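Local atomic coordinates of sialidase B (Streptococcus pneumoniae serotype 4, PDB entry 4XJW), a protein that cleaves alpha-linked terminal sialic acid residues from oligosaccharides, glycoproteins and glycolipids as a glycosyl hydrolase family 33 exo-sialidase. Residues S90-L95 with R638-L643. The protein carries 1 engineered substitution. Sequence-based numbering, arbitrary orientation.
Sequences SRPASL and RNELHL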
ATOM      1  N   SER A  90      12.781  16.537  -2.822  1.00 10.89           N
ATOM      2  CA  SER A  90      12.287  15.984  -1.572  1.00 11.09           C
ATOM      3  C   SER A  90      11.318  14.850  -1.837  1.00 11.22           C
ATOM      4  O   SER A  90      10.829  14.686  -2.958  1.00 14.08           O
ATOM      5  CB  SER A  90      11.590  17.073  -0.749  1.00 11.65           C
ATOM      6  OG  SER A  90      10.364  17.426  -1.367  1.00 13.76           O
ATOM      7  N   ARG A  91      11.049  14.057  -0.804  1.00  8.46           N
ATOM      8  CA  ARG A  91       9.942  13.128  -0.853  1.00 10.05           C
ATOM      9  C   ARG A  91       9.284  13.018   0.514  1.00 10.74           C
ATOM     10  O   ARG A  91       9.968  12.856   1.526  1.00  9.29           O
ATOM     11  CB  ARG A  91      10.374  11.736  -1.304  1.00  8.75           C
ATOM     12  CG  ARG A  91       9.182  10.917  -1.779  1.00  9.28           C
ATOM     13  CD  ARG A  91       9.498   9.424  -1.758  1.00 10.84           C
ATOM     14  NE  ARG A  91       9.333   8.844  -0.428  1.00 10.13           N
ATOM     15  CZ  ARG A  91       9.455   7.546  -0.171  1.00  9.77           C
ATOM     16  NH1 ARG A  91       9.748   6.709  -1.162  1.00  9.98           N
ATOM     17  NH2 ARG A  91       9.284   7.099   1.073  1.00 12.00           N
ATOM     18  N   PRO A  92       7.949  13.081   0.546  1.00  9.16           N
ATOM     19  CA  PRO A  92       7.220  12.848   1.798  1.00  9.00           C
ATOM     20  C   PRO A  92       7.471  11.445   2.365  1.00  9.76           C
ATOM     21  O   PRO A  92       7.989  10.570   1.649  1.00  9.14           O
ATOM     22  CB  PRO A  92       5.756  12.967   1.364  1.00 10.43           C
ATOM     23  CG  PRO A  92       5.816  13.967   0.226  1.00 10.26           C
ATOM     24  CD  PRO A  92       7.061  13.576  -0.524  1.00 12.46           C
ATOM     25  N   ALA A  93       7.104  11.262   3.637  1.00  9.24           N
ATOM     26  CA  ALA A  93       7.040   9.947   4.286  1.00  8.19           C
ATOM     27  C   ALA A  93       8.303   9.130   4.072  1.00 10.45           C
ATOM     28  O   ALA A  93       8.235   7.993   3.614  1.00 10.32           O
ATOM     29  CB  ALA A  93       5.808   9.169   3.803  1.00 10.92           C
ATOM     30  N   SER A  94       9.451   9.709   4.399  1.00  9.14           N
ATOM     31  CA  SER A  94      10.732   9.020   4.205  1.00  9.29           C
ATOM     32  C   SER A  94      11.406   8.526   5.493  1.00 11.28           C
ATOM     33  O   SER A  94      12.401   7.801   5.419  1.00 12.23           O
ATOM     34  CB  SER A  94      11.689   9.919   3.418  1.00  9.55           C
ATOM     35  OG  SER A  94      11.206  10.142   2.108  1.00  9.98           O
ATOM     36  N   LEU A  95      10.880   8.915   6.657  1.00 11.08           N
ATOM     37  CA  LEU A  95      11.592   8.728   7.929  1.00 10.81           C
ATOM     38  C   LEU A  95      10.814   7.919   8.955  1.00 10.26           C
ATOM     39  O   LEU A  95       9.591   7.824   8.898  1.00 11.29           O
ATOM     40  CB  LEU A  95      11.877  10.095   8.572  1.00 10.86           C
ATOM     41  CG  LEU A  95      12.793  11.043   7.812  1.00 12.59           C
ATOM     42  CD1 LEU A  95      12.867  12.394   8.517  1.00 13.28           C
ATOM     43  CD2 LEU A  95      14.175  10.460   7.687  1.00 16.69           C
ATOM     44  N   ARG A 638      -3.159  14.277  -1.270  1.00  9.34           N
ATOM     45  CA  ARG A 638      -2.756  14.473  -2.667  1.00  7.42           C
ATOM     46  C   ARG A 638      -1.308  14.954  -2.795  1.00  8.94           C
ATOM     47  O   ARG A 638      -0.818  15.161  -3.906  1.00 10.56           O
ATOM     48  CB  ARG A 638      -3.713  15.455  -3.376  1.00  8.86           C
ATOM     49  CG  ARG A 638      -5.134  14.938  -3.563  1.00 12.34           C
ATOM     50  CD  ARG A 638      -5.258  13.440  -3.861  1.00 17.62           C
ATOM     51  NE  ARG A 638      -5.137  13.099  -5.284  1.00 25.58           N
ATOM     52  CZ  ARG A 638      -5.449  11.907  -5.803  1.00 22.47           C
ATOM     53  NH1 ARG A 638      -5.898  10.933  -5.023  1.00 21.11           N
ATOM     54  NH2 ARG A 638      -5.310  11.681  -7.106  1.00 24.44           N
ATOM     55  N   ASN A 639      -0.623  15.127  -1.664  1.00  9.82           N
ATOM     56  CA  ASN A 639       0.805  15.436  -1.665  1.00 10.25           C
ATOM     57  C   ASN A 639       1.685  14.199  -1.532  1.00  8.10           C
ATOM     58  O   ASN A 639       2.903  14.299  -1.652  1.00  9.95           O
ATOM     59  CB  ASN A 639       1.161  16.413  -0.544  1.00  9.97           C
ATOM     60  CG  ASN A 639       2.500  17.109  -0.784  1.00 10.79           C
ATOM     61  OD1 ASN A 639       2.674  17.799  -1.791  1.00 12.96           O
ATOM     62  ND2 ASN A 639       3.444  16.941   0.140  1.00 12.23           N
ATOM     63  N   GLU A 640       1.078  13.048  -1.258  1.00  9.24           N
ATOM     64  CA  GLU A 640       1.869  11.841  -0.986  1.00  9.43           C
ATOM     65  C   GLU A 640       1.551  10.683  -1.930  1.00  9.55           C
ATOM     66  O   GLU A 640       1.743   9.527  -1.575  1.00  9.52           O
ATOM     67  CB  GLU A 640       1.743  11.439   0.496  1.00  8.77           C
ATOM     68  CG  GLU A 640       2.133  12.577   1.448  1.00 10.99           C
ATOM     69  CD  GLU A 640       2.455  12.159   2.867  1.00 10.31           C
ATOM     70  OE1 GLU A 640       2.373  10.940   3.190  1.00 10.63           O
ATOM     71  OE2 GLU A 640       2.812  13.061   3.663  1.00 11.21           O
ATOM     72  N   LEU A 641       1.049  11.008  -3.122  1.00  9.94           N
ATOM     73  CA  LEU A 641       0.804  10.020  -4.172  1.00  9.64           C
ATOM     74  C   LEU A 641       2.124   9.468  -4.676  1.00  9.17           C
ATOM     75  O   LEU A 641       3.150  10.151  -4.638  1.00  9.48           O
ATOM     76  CB  LEU A 641       0.088  10.672  -5.355  1.00  9.55           C
ATOM     77  CG  LEU A 641      -1.241  11.339  -5.016  1.00  8.50           C
ATOM     78  CD1 LEU A 641      -1.735  12.067  -6.241  1.00 11.97           C
ATOM     79  CD2 LEU A 641      -2.248  10.294  -4.599  1.00 11.43           C
ATOM     80  N   HIS A 642       2.104   8.215  -5.123  1.00  9.10           N
ATOM     81  CA  HIS A 642       3.204   7.655  -5.918  1.00  7.76           C
ATOM     82  C   HIS A 642       4.537   7.595  -5.171  1.00 10.61           C
ATOM     83  O   HIS A 642       5.579   8.039  -5.688  1.00 10.37           O
ATOM     84  CB  HIS A 642       3.369   8.424  -7.242  1.00  8.38           C
ATOM     85  CG  HIS A 642       2.064   8.756  -7.907  1.00  7.53           C
ATOM     86  ND1 HIS A 642       0.994   7.884  -7.920  1.00  9.34           N
ATOM     87  CD2 HIS A 642       1.645   9.887  -8.519  1.00 10.86           C
ATOM     88  CE1 HIS A 642      -0.025   8.462  -8.538  1.00  7.29           C
ATOM     89  NE2 HIS A 642       0.346   9.670  -8.927  1.00  9.12           N
ATOM     90  N   LEU A 643       4.496   7.031  -3.965  1.00 10.80           N
ATOM     91  CA  LEU A 643       5.698   6.814  -3.167  1.00  9.76           C
ATOM     92  C   LEU A 643       6.043   5.346  -3.207  1.00  9.34           C
ATOM     93  O   LEU A 643       5.150   4.503  -3.072  1.00 12.26           O
ATOM     94  CB  LEU A 643       5.483   7.228  -1.710  1.00 10.40           C
ATOM     95  CG  LEU A 643       4.931   8.632  -1.450  1.00  9.13           C
ATOM     96  CD1 LEU A 643       4.662   8.845   0.033  1.00 11.29           C
ATOM     97  CD2 LEU A 643       5.859   9.704  -1.985  1.00 11.64           C
TER
HETATM   98  O   HOH W   1       5.368  13.046   4.959  1.00 11.55           O
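L643 and R91 join the catalytic beta-propeller to the concanavalin-like N-terminal domain, where the edge strand 85-91 ends against the loop between strands 626-631 and 647-652. Followed outward from the backbone, L643 first lays CB over the centre of the R91 guanidinium, 4.2 Å above its plane. Its chi1 of -52° sets CG beside the backbone N, anti to the carbonyl carbon. Of the two branches, CD2 presses on the aliphatic part of R91, 3.5 Å from its CG, while CD1 meets A93 CB at 4.0 Å. R91 bends at chi3 (82°), and its head is held by its own turn, with NE bonded to P92 O at 3.0 Å almost along the C=O axis and NH2 to A93 O; NH1 reaches S644 O, a bond to the propeller just beyond L643. The P92 ring lies against N639 and E640. Its CG touches N639 O at 3.5 Å and its CB touches E640 CG at 3.6 Å. The extended E640 chain carries its carboxylate past this ring; OE1 accepts from D634 N, and OE2 accepts a hydrogen bond from a water that in turn accepts one from A93 N. Direct contact between the segments is thus van der Waals. The guanidinium, bonded to three carbonyl oxygens, and the carboxylate do not meet, consistent with apolar fit here, supplemented by the R91-S644 bond and one water bridge.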